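Long-range contacts in cell division control protein 11 (Saccharomyces cerevisiae, PDB 5AR1), which is a GTP-binding septin subunit that assembles with other septins into the filament collar at the yeast mother-bud neck during cytokinesis: residues 176-181 with 230-235; 169-174 with 202-207; 207-212 with 224-229; 157-162 with 198-203. One frame throughout, in Å; residues are numbered along the deposited sequence.

In the fold
All four contacts lie in the septin GTPase domain. Interaction 1 holds the predicted G4 motif, whose residues by similarity bind GTP; the centres of interactions 2, 3 and 4 lie about 17, 21 and 21 Å from its centre. Interactions 2 and 4 share Leu202 and Pro203, with centres about 10 Å apart, and meet again where Ile204 CD1 packs 3.7 Å from Ile162 CD1. Interactions 2 and 3 share Phe207, and Asn206 O lies 2.7 Å from Arg226 NE. Phe231 ties interaction 1 to this group, its CZ lying 3.4 Å from Phe207 CZ. Interactions 3 and 4 only adjoin in sequence.

Interaction 1. Residues 176-181 with 230-235; sequences SKSDSL and PFAIIG
Ser178 points its side chain at the 230-235 loop and meets Ala232 and Ile234 there. Its CB lies 3.8 Å from Ile234 CG1 and 4.0 Å from Ala232 CB. One bond further out, OG sits beside the backbone N and anti to the carbonyl carbon (chi1 -46°), which places it 3.6 Å from Ala232 CB. The hydroxyl therefore faces a methyl across this contact, and the approach is one of packing. Ala232 and Ser178 also form the closest backbone approach, with CA atoms 5.8 Å apart.

Asp179 follows at the margin. Its side chain and that of Ile234 slide past each other in opposite directions, and carboxylate oxygen OD2 comes to 3.4 Å from Ile234 CG2. Neither this pair nor Ser178 forms a polar bond across, and the segments meet by van der Waals contact over a modest 171 Å² of buried surface.

The 176-181 turn is braced from within. Lys177 O accepts from both Ser180 N and Ser180 OG, the hydroxyl at 2.7 Å, and the two donors reach it from the same face of the carbonyl plane. Outside the pair, Ser176 OG is hydrogen-bonded to Ile147 O and Asn148 OD1. Residues 176-179 form the predicted G4 motif, and Gly235 is, by similarity, another GTP-binding residue. In P-loop GTPases the G4 loop reads the guanine base, so this contact probably places the 230-235 loop beside the nucleotide pocket.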
loop_
_atom_site.group_PDB
_atom_site.type_symbol
_atom_site.label_atom_id
_atom_site.label_comp_id
_atom_site.label_asym_id
_atom_site.label_seq_id
_atom_site.Cartn_x
_atom_site.Cartn_y
_atom_site.Cartn_z
ATOM N N SER A 176 5.613 -5.663 -8.976
ATOM C CA SER A 176 6.908 -5.236 -9.500
ATOM C C SER A 176 7.152 -5.849 -10.886
ATOM O O SER A 176 6.479 -6.815 -11.245
ATOM C CB SER A 176 8.010 -5.669 -8.544
ATOM O OG SER A 176 7.874 -7.045 -8.238
ATOM N N LYS A 177 8.105 -5.274 -11.665
ATOM C CA LYS A 177 8.499 -5.717 -13.016
ATOM C C LYS A 177 7.290 -5.977 -13.954
ATOM O O LYS A 177 7.288 -6.949 -14.717
ATOM C CB LYS A 177 9.434 -6.940 -12.928
ATOM C CG LYS A 177 10.857 -6.683 -13.405
ATOM C CD LYS A 177 11.682 -7.971 -13.355
ATOM C CE LYS A 177 13.103 -7.788 -13.826
ATOM N NZ LYS A 177 13.899 -9.028 -13.641
ATOM N N SER A 178 6.266 -5.101 -13.883
ATOM C CA SER A 178 5.022 -5.196 -14.657
ATOM C C SER A 178 5.251 -5.212 -16.171
ATOM O O SER A 178 4.583 -5.966 -16.882
ATOM C CB SER A 178 4.074 -4.060 -14.287
ATOM O OG SER A 178 3.976 -3.886 -12.881
ATOM N N ASP A 179 6.215 -4.399 -16.647
ATOM C CA ASP A 179 6.593 -4.238 -18.057
ATOM C C ASP A 179 7.345 -5.442 -18.661
ATOM O O ASP A 179 7.464 -5.519 -19.886
ATOM C CB ASP A 179 7.389 -2.930 -18.272
ATOM C CG ASP A 179 8.261 -2.506 -17.101
ATOM O OD1 ASP A 179 9.230 -3.238 -16.784
ATOM O OD2 ASP A 179 7.969 -1.451 -16.495
ATOM N N SER A 180 7.836 -6.375 -17.820
ATOM C CA SER A 180 8.550 -7.572 -18.286
ATOM C C SER A 180 7.617 -8.791 -18.479
ATOM O O SER A 180 8.085 -9.886 -18.810
ATOM C CB SER A 180 9.714 -7.902 -17.355
ATOM O OG SER A 180 9.266 -8.256 -16.057
ATOM N N LEU A 181 6.299 -8.578 -18.302
ATOM C CA LEU A 181 5.233 -9.579 -18.427
ATOM C C LEU A 181 4.269 -9.214 -19.559
ATOM O O LEU A 181 4.245 -8.063 -19.992
ATOM C CB LEU A 181 4.443 -9.615 -17.103
ATOM C CG LEU A 181 4.708 -10.770 -16.143
ATOM C CD1 LEU A 181 6.064 -10.630 -15.467
ATOM C CD2 LEU A 181 3.628 -10.832 -15.077
ATOM N N PRO A 230 -4.173 -6.019 -7.712
ATOM C CA PRO A 230 -2.983 -5.345 -7.161
ATOM C C PRO A 230 -2.411 -4.367 -8.187
ATOM O O PRO A 230 -2.233 -4.741 -9.346
ATOM C CB PRO A 230 -2.001 -6.507 -6.897
ATOM C CG PRO A 230 -2.789 -7.752 -7.055
ATOM C CD PRO A 230 -3.843 -7.411 -8.059
ATOM N N PHE A 231 -2.162 -3.106 -7.781
ATOM C CA PHE A 231 -1.669 -2.080 -8.694
ATOM C C PHE A 231 -0.386 -2.447 -9.438
ATOM O O PHE A 231 0.621 -2.716 -8.808
ATOM C CB PHE A 231 -1.499 -0.736 -7.969
ATOM C CG PHE A 231 -2.765 -0.107 -7.429
ATOM C CD1 PHE A 231 -3.958 -0.169 -8.148
ATOM C CD2 PHE A 231 -2.746 0.622 -6.240
ATOM C CE1 PHE A 231 -5.116 0.434 -7.658
ATOM C CE2 PHE A 231 -3.908 1.225 -5.748
ATOM C CZ PHE A 231 -5.085 1.123 -6.459
ATOM N N ALA A 232 -0.432 -2.480 -10.773
ATOM C CA ALA A 232 0.760 -2.708 -11.590
ATOM C C ALA A 232 1.124 -1.298 -12.038
ATOM O O ALA A 232 0.733 -0.853 -13.122
ATOM C CB ALA A 232 0.427 -3.594 -12.779
ATOM N N ILE A 233 1.763 -0.558 -11.121
ATOM C CA ILE A 233 2.103 0.862 -11.217
ATOM C C ILE A 233 3.505 1.067 -11.849
ATOM O O ILE A 233 4.509 0.811 -11.201
ATOM C CB ILE A 233 1.879 1.520 -9.806
ATOM C CG1 ILE A 233 2.174 3.020 -9.787
ATOM C CG2 ILE A 233 2.604 0.817 -8.665
ATOM C CD1 ILE A 233 1.182 3.826 -8.838
ATOM N N ILE A 234 3.551 1.496 -13.136
ATOM C CA ILE A 234 4.784 1.674 -13.938
ATOM C C ILE A 234 4.761 2.902 -14.879
ATOM O O ILE A 234 3.682 3.356 -15.240
ATOM C CB ILE A 234 5.130 0.370 -14.737
ATOM C CG1 ILE A 234 3.871 -0.364 -15.277
ATOM C CG2 ILE A 234 6.015 -0.581 -13.914
ATOM C CD1 ILE A 234 3.190 0.225 -16.530
ATOM N N GLY A 235 5.941 3.375 -15.306
ATOM C CA GLY A 235 6.100 4.534 -16.188
ATOM C C GLY A 235 5.998 5.826 -15.402
ATOM O O GLY A 235 6.553 5.903 -14.302
#

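Interaction 2. Residues 169-174 with 202-207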
loop_
_atom_site.group_PDB
_atom_site.type_symbol
_atom_site.label_atom_id
_atom_site.label_comp_id
_atom_site.label_asym_id
_atom_site.label_seq_id
_atom_site.Cartn_x
_atom_site.Cartn_y
_atom_site.Cartn_z
ATOM N N VAL A 169 -0.740 -1.397 9.679
ATOM C CA VAL A 169 -0.554 -0.448 8.569
ATOM C C VAL A 169 -1.531 -0.734 7.434
ATOM O O VAL A 169 -1.928 -1.885 7.277
ATOM C CB VAL A 169 0.938 -0.392 8.105
ATOM C CG1 VAL A 169 1.410 -1.704 7.488
ATOM C CG2 VAL A 169 1.206 0.773 7.162
ATOM N N ASN A 170 -1.925 0.290 6.644
ATOM C CA ASN A 170 -2.837 0.096 5.493
ATOM C C ASN A 170 -2.072 -0.533 4.335
ATOM O O ASN A 170 -1.398 0.200 3.603
ATOM C CB ASN A 170 -3.434 1.435 5.034
ATOM C CG ASN A 170 -4.622 1.894 5.823
ATOM O OD1 ASN A 170 -5.417 1.089 6.322
ATOM N ND2 ASN A 170 -4.839 3.200 5.832
ATOM N N ILE A 171 -2.142 -1.873 4.171
ATOM C CA ILE A 171 -1.380 -2.524 3.093
ATOM C C ILE A 171 -2.119 -2.482 1.763
ATOM O O ILE A 171 -3.247 -2.960 1.685
ATOM C CB ILE A 171 -0.902 -3.971 3.471
ATOM C CG1 ILE A 171 0.233 -3.908 4.533
ATOM C CG2 ILE A 171 -0.448 -4.778 2.224
ATOM C CD1 ILE A 171 0.483 -5.144 5.275
ATOM N N ILE A 172 -1.475 -1.931 0.722
ATOM C CA ILE A 172 -2.043 -1.919 -0.635
ATOM C C ILE A 172 -1.094 -2.758 -1.564
ATOM O O ILE A 172 0.084 -2.421 -1.695
ATOM C CB ILE A 172 -2.467 -0.500 -1.179
ATOM C CG1 ILE A 172 -1.299 0.410 -1.534
ATOM C CG2 ILE A 172 -3.407 0.240 -0.225
ATOM C CD1 ILE A 172 -1.197 0.618 -2.986
ATOM N N PRO A 173 -1.533 -3.923 -2.103
ATOM C CA PRO A 173 -0.606 -4.759 -2.899
ATOM C C PRO A 173 -0.269 -4.223 -4.292
ATOM O O PRO A 173 -1.161 -3.776 -5.015
ATOM C CB PRO A 173 -1.316 -6.110 -2.955
ATOM C CG PRO A 173 -2.756 -5.775 -2.870
ATOM C CD PRO A 173 -2.881 -4.529 -2.041
ATOM N N VAL A 174 1.033 -4.223 -4.640
ATOM C CA VAL A 174 1.530 -3.758 -5.938
ATOM C C VAL A 174 2.332 -4.857 -6.598
ATOM O O VAL A 174 2.767 -5.775 -5.914
ATOM C CB VAL A 174 2.267 -2.384 -5.948
ATOM C CG1 VAL A 174 1.392 -1.264 -5.392
ATOM C CG2 VAL A 174 3.585 -2.441 -5.209
ATOM N N LEU A 202 -6.549 -11.901 3.998
ATOM C CA LEU A 202 -5.459 -10.973 4.240
ATOM C C LEU A 202 -5.983 -9.556 4.376
ATOM O O LEU A 202 -6.758 -9.097 3.543
ATOM C CB LEU A 202 -4.314 -11.127 3.231
ATOM C CG LEU A 202 -3.629 -12.507 3.295
ATOM C CD1 LEU A 202 -2.860 -12.820 2.035
ATOM C CD2 LEU A 202 -2.791 -12.671 4.527
ATOM N N PRO A 203 -5.685 -8.913 5.527
ATOM C CA PRO A 203 -6.227 -7.574 5.765
ATOM C C PRO A 203 -5.489 -6.488 4.975
ATOM O O PRO A 203 -4.481 -5.929 5.433
ATOM C CB PRO A 203 -6.168 -7.435 7.281
ATOM C CG PRO A 203 -5.123 -8.391 7.726
ATOM C CD PRO A 203 -4.831 -9.365 6.646
ATOM N N ILE A 204 -6.012 -6.211 3.763
ATOM C CA ILE A 204 -5.525 -5.255 2.782
ATOM C C ILE A 204 -6.428 -4.027 2.817
ATOM O O ILE A 204 -7.585 -4.179 3.210
ATOM C CB ILE A 204 -5.533 -6.046 1.429
ATOM C CG1 ILE A 204 -4.104 -6.281 0.957
ATOM C CG2 ILE A 204 -6.461 -5.506 0.266
ATOM C CD1 ILE A 204 -3.321 -7.215 1.865
ATOM N N TYR A 205 -5.927 -2.810 2.449
ATOM C CA TYR A 205 -6.769 -1.597 2.410
ATOM C C TYR A 205 -7.553 -1.728 1.154
ATOM O O TYR A 205 -6.967 -1.669 0.069
ATOM C CB TYR A 205 -5.942 -0.302 2.356
ATOM C CG TYR A 205 -6.760 0.976 2.403
ATOM C CD1 TYR A 205 -7.150 1.532 3.615
ATOM C CD2 TYR A 205 -7.132 1.638 1.235
ATOM C CE1 TYR A 205 -7.880 2.715 3.671
ATOM C CE2 TYR A 205 -7.870 2.824 1.277
ATOM C CZ TYR A 205 -8.222 3.371 2.502
ATOM O OH TYR A 205 -8.955 4.533 2.577
ATOM N N ASN A 206 -8.853 -1.985 1.272
ATOM C CA ASN A 206 -9.643 -2.200 0.068
ATOM C C ASN A 206 -10.547 -1.001 -0.302
ATOM O O ASN A 206 -11.686 -1.175 -0.729
ATOM C CB ASN A 206 -10.416 -3.498 0.191
ATOM C CG ASN A 206 -11.014 -3.919 -1.104
ATOM O OD1 ASN A 206 -10.402 -3.774 -2.168
ATOM N ND2 ASN A 206 -12.267 -4.335 -1.044
ATOM N N PHE A 207 -10.014 0.216 -0.171
ATOM C CA PHE A 207 -10.706 1.459 -0.508
ATOM C C PHE A 207 -12.100 1.584 0.179
ATOM O O PHE A 207 -13.124 1.753 -0.504
ATOM C CB PHE A 207 -10.755 1.635 -2.038
ATOM C CG PHE A 207 -9.358 1.716 -2.601
ATOM C CD1 PHE A 207 -8.639 2.904 -2.548
ATOM C CD2 PHE A 207 -8.719 0.582 -3.077
ATOM C CE1 PHE A 207 -7.324 2.963 -3.000
ATOM C CE2 PHE A 207 -7.404 0.645 -3.536
ATOM C CZ PHE A 207 -6.721 1.836 -3.507
#
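The edge of the central sheet of the P-loop GTPase fold is where this contact forms: strand 171-175 is an outermost strand within the chain, and the 202-207 loop, extended over 202-205 and arriving from helix 183-199, runs beside it. A single backbone hydrogen bond joins them, from Tyr205 N to Ile171 O at 2.8 Å with an N-H...O angle of 169°. The same oxygen also receives a CA-H...O contact from Ile204 CA at 3.4 Å. On the other flank, Asn170, Ile172 and Val174 are backbone-bonded to strand 142-147.

Apolar side chains fill in around this bond. Ile204 serves two partners: its CD1 touches Ile171 CG2 at 3.8 Å, the two side chains crossing at about a right angle, while its CG1 lies 3.7 Å from Pro173 CD. Ile172 and Tyr205 lie side by side and point the same way, with Ile172 CG2 3.7 Å from Tyr205 CB. Helix 274-290 packs on Tyr205 through Asp283 and Leu284.

Tyr205 CG stands anti to the backbone N (chi1 -176°); the ring beyond it lies against Asn170, whose amide plane is turned 59° from the ring plane. Asn170 ND2 is bonded to His141 O, and the amide lies against the CD1 side of the ring. Asn170 OD1 comes nearest, at the edge and near the ring plane, 3.2 Å from Tyr205 CD1.

Interaction 3. Residues 207-212 with 224-229; sequences FPFDED and YLRTLL
Phe207, first in the 207-212 loop, meets Leu225 and Arg226 of helix 218-228 and Leu229 just after it. Leu225 CD1 lies over one face of the ring, 4.0 Å from the Phe207 centroid and 28° off the normal, a CH-pi contact in which the two side chains cross at about a right angle. Leu229 CD2 comes instead in the ring plane, at the edge, 3.6 Å from Phe207 CE2. Arg226 slides past the phenylalanine in the opposite direction, its CG 4.1 Å from Phe207 CD2. The rings of His280 and Tyr205 meet that of Phe207 edge-to-face from outside the two segments. An alanine in place of Phe207 would probably leave Leu225 CD1 without its aromatic face and open a gap beside Leu229 CD2.

The carbonyl of Phe207 receives a weak hydrogen bond from Arg226 NH2, 3.2 Å from Phe207 O with an N-H...O angle of 121°; Asn222 ND2 bonds to the same oxygen. The stronger partner of the arginine is Asn206 O, reached by NE. Phe209 then returns to the helix side, Arg226 NH2 lying in the plane of its ring at the edge, 3.9 Å from Phe209 CD1, with ring and guanidinium planes 57° apart; this is not the over-the-face placing of a cation-pi pair.

The chemistry is thus divided. Apolar packing on the Phe207 ring joins loop to helix, while Arg226, its chain extended from CG to NE, carries a charge that is probably eased by successive loop carbonyls at the partly exposed margin.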
loop_
_atom_site.group_PDB
_atom_site.type_symbol
_atom_site.label_atom_id
_atom_site.label_comp_id
_atom_site.label_asym_id
_atom_site.label_seq_id
_atom_site.Cartn_x
_atom_site.Cartn_y
_atom_site.Cartn_z
ATOM N N PHE A 207 -10.014 0.216 -0.171
ATOM C CA PHE A 207 -10.706 1.459 -0.508
ATOM C C PHE A 207 -12.100 1.584 0.179
ATOM O O PHE A 207 -13.124 1.753 -0.504
ATOM C CB PHE A 207 -10.755 1.635 -2.038
ATOM C CG PHE A 207 -9.358 1.716 -2.601
ATOM C CD1 PHE A 207 -8.639 2.904 -2.548
ATOM C CD2 PHE A 207 -8.719 0.582 -3.077
ATOM C CE1 PHE A 207 -7.324 2.963 -3.000
ATOM C CE2 PHE A 207 -7.404 0.645 -3.536
ATOM C CZ PHE A 207 -6.721 1.836 -3.507
ATOM N N PRO A 208 -12.135 1.485 1.541
ATOM C CA PRO A 208 -13.408 1.640 2.272
ATOM C C PRO A 208 -13.967 3.037 2.064
ATOM O O PRO A 208 -13.198 4.000 2.049
ATOM C CB PRO A 208 -12.998 1.461 3.737
ATOM C CG PRO A 208 -11.665 0.799 3.702
ATOM C CD PRO A 208 -11.011 1.308 2.477
ATOM N N PHE A 209 -15.285 3.154 1.880
ATOM C CA PHE A 209 -15.921 4.439 1.577
ATOM C C PHE A 209 -17.039 4.808 2.550
ATOM O O PHE A 209 -17.659 3.916 3.143
ATOM C CB PHE A 209 -16.432 4.438 0.125
ATOM C CG PHE A 209 -17.590 3.494 -0.121
ATOM C CD1 PHE A 209 -17.371 2.149 -0.381
ATOM C CD2 PHE A 209 -18.902 3.952 -0.066
ATOM C CE1 PHE A 209 -18.441 1.275 -0.569
ATOM C CE2 PHE A 209 -19.970 3.074 -0.260
ATOM C CZ PHE A 209 -19.732 1.743 -0.517
ATOM N N ASP A 210 -17.313 6.132 2.690
ATOM C CA ASP A 210 -18.361 6.624 3.576
ATOM C C ASP A 210 -19.684 6.425 2.883
ATOM O O ASP A 210 -20.026 7.196 1.994
ATOM C CB ASP A 210 -18.128 8.089 3.951
ATOM N N GLU A 211 -20.397 5.342 3.257
ATOM C CA GLU A 211 -21.689 4.888 2.720
ATOM C C GLU A 211 -22.673 6.005 2.374
ATOM O O GLU A 211 -23.310 5.938 1.328
ATOM C CB GLU A 211 -22.338 3.885 3.682
ATOM N N ASP A 212 -22.777 7.037 3.233
ATOM C CA ASP A 212 -23.680 8.178 3.047
ATOM C C ASP A 212 -23.013 9.396 2.373
ATOM O O ASP A 212 -23.629 9.997 1.490
ATOM C CB ASP A 212 -24.325 8.585 4.383
ATOM C CG ASP A 212 -25.060 7.469 5.100
ATOM O OD1 ASP A 212 -26.165 7.094 4.643
ATOM O OD2 ASP A 212 -24.548 6.993 6.137
ATOM N N TYR A 224 -14.072 0.897 -9.616
ATOM C CA TYR A 224 -13.042 0.756 -10.647
ATOM C C TYR A 224 -11.640 0.732 -10.056
ATOM O O TYR A 224 -10.810 -0.022 -10.558
ATOM C CB TYR A 224 -13.142 1.849 -11.717
ATOM C CG TYR A 224 -12.101 1.728 -12.811
ATOM C CD1 TYR A 224 -11.998 0.575 -13.577
ATOM C CD2 TYR A 224 -11.226 2.768 -13.086
ATOM C CE1 TYR A 224 -11.053 0.462 -14.597
ATOM C CE2 TYR A 224 -10.263 2.662 -14.090
ATOM C CZ TYR A 224 -10.180 1.505 -14.848
ATOM O OH TYR A 224 -9.250 1.386 -15.866
ATOM N N LEU A 225 -11.343 1.570 -9.040
ATOM C CA LEU A 225 -9.999 1.580 -8.472
ATOM C C LEU A 225 -9.681 0.202 -7.945
ATOM O O LEU A 225 -8.633 -0.341 -8.282
ATOM C CB LEU A 225 -9.834 2.604 -7.326
ATOM C CG LEU A 225 -8.763 3.699 -7.447
ATOM C CD1 LEU A 225 -8.480 4.294 -6.121
ATOM C CD2 LEU A 225 -7.467 3.192 -8.018
ATOM N N ARG A 226 -10.618 -0.378 -7.148
ATOM C CA ARG A 226 -10.525 -1.689 -6.490
ATOM C C ARG A 226 -10.233 -2.764 -7.517
ATOM O O ARG A 226 -9.541 -3.732 -7.221
ATOM C CB ARG A 226 -11.847 -2.007 -5.807
ATOM C CG ARG A 226 -11.936 -1.608 -4.366
ATOM C CD ARG A 226 -13.308 -2.021 -3.882
ATOM N NE ARG A 226 -13.610 -1.477 -2.560
ATOM C CZ ARG A 226 -14.835 -1.341 -2.061
ATOM N NH1 ARG A 226 -15.896 -1.677 -2.785
ATOM N NH2 ARG A 226 -15.008 -0.858 -0.838
ATOM N N THR A 227 -10.748 -2.573 -8.724
ATOM C CA THR A 227 -10.582 -3.429 -9.884
ATOM C C THR A 227 -9.131 -3.488 -10.355
ATOM O O THR A 227 -8.688 -4.532 -10.841
ATOM C CB THR A 227 -11.543 -2.893 -10.934
ATOM O OG1 THR A 227 -12.747 -3.615 -10.809
ATOM C CG2 THR A 227 -11.000 -2.890 -12.345
ATOM N N LEU A 228 -8.402 -2.368 -10.219
ATOM C CA LEU A 228 -7.015 -2.239 -10.663
ATOM C C LEU A 228 -6.027 -2.997 -9.778
ATOM O O LEU A 228 -4.914 -3.312 -10.212
ATOM C CB LEU A 228 -6.641 -0.754 -10.813
ATOM C CG LEU A 228 -7.554 0.081 -11.736
ATOM C CD1 LEU A 228 -7.246 1.560 -11.623
ATOM C CD2 LEU A 228 -7.457 -0.370 -13.168
ATOM N N LEU A 229 -6.462 -3.328 -8.554
ATOM C CA LEU A 229 -5.705 -4.068 -7.544
ATOM C C LEU A 229 -5.409 -5.497 -7.973
ATOM O O LEU A 229 -6.332 -6.165 -8.481
ATOM C CB LEU A 229 -6.511 -4.107 -6.237
ATOM C CG LEU A 229 -5.954 -3.445 -5.006
ATOM C CD1 LEU A 229 -4.957 -2.345 -5.328
ATOM C CD2 LEU A 229 -7.073 -2.929 -4.163
#

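Interaction 4. Residues 157-162 with 198-203; sequences IDVEFI and DRWNLP
Leu202 meets Val159 and Ile162 just beyond a Schellman motif, the turn that ends helix 183-199 of this P-loop GTPase domain. Asn201, with positive phi, is the C-prime residue: Leu202 N bonds to Ile197 O and Asn201 N to Asp198 O. The chain leaving the turn then faces helix 156-165, and the contact across is made by apolar side chains.

Leu202 crosses both helix residues at about a right angle. Its CG stands anti to the carbonyl carbon (chi1 -63°), and the two methyls beyond it divide the work. Leu202 CD1 touches Ile162 CD1 at 3.7 Å and Val159 CG2 at 3.9 Å; Leu202 CD2 packs on Ile162 CG1 and lies 3.5 Å from the backbone atom Val159 O. Val159 and Ile162, one turn apart on the helix, thus receive the leucine between them. An alanine at Leu202 would probably open a gap here, leaving Ile162 CD1 and Val159 CG2 without the methyl they share.

Trp200 borders this group. Its side chain also crosses Val159 at about a right angle, with Val159 CG2 4.1 Å from Trp200 CD1 and lying obliquely to the indole. Arg163, further along the same helix as Val159, bonds through NH2 to Trp200 O and adds a polar tie. At the C-terminal side of the contact the proline ring meets helix backbone, Pro203 CD lying 3.7 Å from Ile162 O.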
loop_
_atom_site.group_PDB
_atom_site.type_symbol
_atom_site.label_atom_id
_atom_site.label_comp_id
_atom_site.label_asym_id
_atom_site.label_seq_id
_atom_site.Cartn_x
_atom_site.Cartn_y
_atom_site.Cartn_z
ATOM N N ILE A 157 5.809 -16.087 2.619
ATOM C CA ILE A 157 6.394 -14.879 3.219
ATOM C C ILE A 157 5.531 -13.652 2.914
ATOM O O ILE A 157 5.324 -12.823 3.791
ATOM C CB ILE A 157 7.884 -14.676 2.837
ATOM C CG1 ILE A 157 8.102 -14.546 1.312
ATOM C CG2 ILE A 157 8.723 -15.796 3.395
ATOM C CD1 ILE A 157 8.479 -13.159 0.850
ATOM N N ASP A 158 5.008 -13.557 1.680
ATOM C CA ASP A 158 4.119 -12.481 1.258
ATOM C C ASP A 158 2.839 -12.557 2.072
ATOM O O ASP A 158 2.356 -11.523 2.528
ATOM C CB ASP A 158 3.827 -12.575 -0.244
ATOM C CG ASP A 158 5.032 -12.389 -1.155
ATOM O OD1 ASP A 158 5.891 -11.523 -0.846
ATOM O OD2 ASP A 158 5.077 -13.049 -2.223
ATOM N N VAL A 159 2.348 -13.786 2.332
ATOM C CA VAL A 159 1.152 -14.056 3.131
ATOM C C VAL A 159 1.387 -13.753 4.607
ATOM O O VAL A 159 0.640 -12.967 5.188
ATOM C CB VAL A 159 0.597 -15.486 2.889
ATOM C CG1 VAL A 159 -0.284 -15.972 4.047
ATOM C CG2 VAL A 159 -0.164 -15.547 1.576
ATOM N N GLU A 160 2.426 -14.350 5.203
ATOM C CA GLU A 160 2.748 -14.153 6.625
ATOM C C GLU A 160 3.096 -12.719 6.976
ATOM O O GLU A 160 2.836 -12.307 8.105
ATOM C CB GLU A 160 3.826 -15.117 7.126
ATOM C CG GLU A 160 3.266 -16.100 8.140
ATOM C CD GLU A 160 2.600 -15.476 9.357
ATOM O OE1 GLU A 160 3.285 -14.747 10.110
ATOM O OE2 GLU A 160 1.389 -15.719 9.557
ATOM N N PHE A 161 3.631 -11.946 6.013
ATOM C CA PHE A 161 3.938 -10.553 6.262
ATOM C C PHE A 161 2.659 -9.750 6.372
ATOM O O PHE A 161 2.451 -9.081 7.382
ATOM C CB PHE A 161 4.849 -9.934 5.178
ATOM C CG PHE A 161 5.211 -8.493 5.489
ATOM C CD1 PHE A 161 4.379 -7.441 5.093
ATOM C CD2 PHE A 161 6.353 -8.189 6.235
ATOM C CE1 PHE A 161 4.685 -6.112 5.434
ATOM C CE2 PHE A 161 6.669 -6.860 6.554
ATOM C CZ PHE A 161 5.826 -5.833 6.156
ATOM N N ILE A 162 1.817 -9.792 5.341
ATOM C CA ILE A 162 0.645 -8.945 5.324
ATOM C C ILE A 162 -0.431 -9.358 6.362
ATOM O O ILE A 162 -1.233 -8.493 6.695
ATOM C CB ILE A 162 0.059 -8.709 3.890
ATOM C CG1 ILE A 162 -0.585 -9.946 3.265
ATOM C CG2 ILE A 162 1.133 -8.125 2.958
ATOM C CD1 ILE A 162 -0.696 -9.853 1.770
ATOM N N ASP A 198 -8.174 -13.580 -0.520
ATOM C CA ASP A 198 -9.410 -14.092 0.054
ATOM C C ASP A 198 -9.193 -15.347 0.861
ATOM O O ASP A 198 -9.567 -15.372 2.044
ATOM C CB ASP A 198 -10.486 -14.268 -0.982
ATOM C CG ASP A 198 -10.870 -12.960 -1.655
ATOM O OD1 ASP A 198 -10.560 -11.869 -1.075
ATOM O OD2 ASP A 198 -11.480 -13.016 -2.775
ATOM N N ARG A 199 -8.504 -16.347 0.276
ATOM C CA ARG A 199 -8.208 -17.607 0.942
ATOM C C ARG A 199 -7.522 -17.484 2.311
ATOM O O ARG A 199 -7.777 -18.310 3.191
ATOM C CB ARG A 199 -7.385 -18.498 0.031
ATOM C CG ARG A 199 -7.676 -19.959 0.268
ATOM C CD ARG A 199 -6.461 -20.598 0.805
ATOM N NE ARG A 199 -6.691 -21.971 1.236
ATOM C CZ ARG A 199 -7.029 -22.321 2.472
ATOM N NH1 ARG A 199 -7.247 -21.393 3.398
ATOM N NH2 ARG A 199 -7.166 -23.597 2.787
ATOM N N TRP A 200 -6.633 -16.493 2.476
ATOM C CA TRP A 200 -5.922 -16.309 3.733
ATOM C C TRP A 200 -6.439 -15.092 4.502
ATOM O O TRP A 200 -5.766 -14.619 5.422
ATOM C CB TRP A 200 -4.391 -16.283 3.498
ATOM C CG TRP A 200 -3.912 -17.544 2.857
ATOM C CD1 TRP A 200 -3.650 -17.741 1.531
ATOM C CD2 TRP A 200 -3.895 -18.837 3.465
ATOM N NE1 TRP A 200 -3.410 -19.073 1.288
ATOM C CE2 TRP A 200 -3.565 -19.771 2.457
ATOM C CE3 TRP A 200 -4.108 -19.296 4.776
ATOM C CZ2 TRP A 200 -3.428 -21.134 2.720
ATOM C CZ3 TRP A 200 -3.978 -20.651 5.034
ATOM C CH2 TRP A 200 -3.662 -21.554 4.008
ATOM N N ASN A 201 -7.652 -14.605 4.139
ATOM C CA ASN A 201 -8.303 -13.430 4.730
ATOM C C ASN A 201 -7.247 -12.364 5.042
ATOM O O ASN A 201 -6.991 -12.043 6.211
ATOM C CB ASN A 201 -9.100 -13.813 5.980
ATOM C CG ASN A 201 -10.428 -14.487 5.750
ATOM O OD1 ASN A 201 -10.777 -15.413 6.473
ATOM N ND2 ASN A 201 -11.225 -14.028 4.778
ATOM N N LEU A 202 -6.549 -11.901 3.998
ATOM C CA LEU A 202 -5.459 -10.973 4.240
ATOM C C LEU A 202 -5.983 -9.556 4.376
ATOM O O LEU A 202 -6.758 -9.097 3.543
ATOM C CB LEU A 202 -4.314 -11.127 3.231
ATOM C CG LEU A 202 -3.629 -12.507 3.295
ATOM C CD1 LEU A 202 -2.860 -12.820 2.035
ATOM C CD2 LEU A 202 -2.791 -12.671 4.527
ATOM N N PRO A 203 -5.685 -8.913 5.527
ATOM C CA PRO A 203 -6.227 -7.574 5.765
ATOM C C PRO A 203 -5.489 -6.488 4.975
ATOM O O PRO A 203 -4.481 -5.929 5.433
ATOM C CB PRO A 203 -6.168 -7.435 7.281
ATOM C CG PRO A 203 -5.123 -8.391 7.726
ATOM C CD PRO A 203 -4.831 -9.365 6.646
#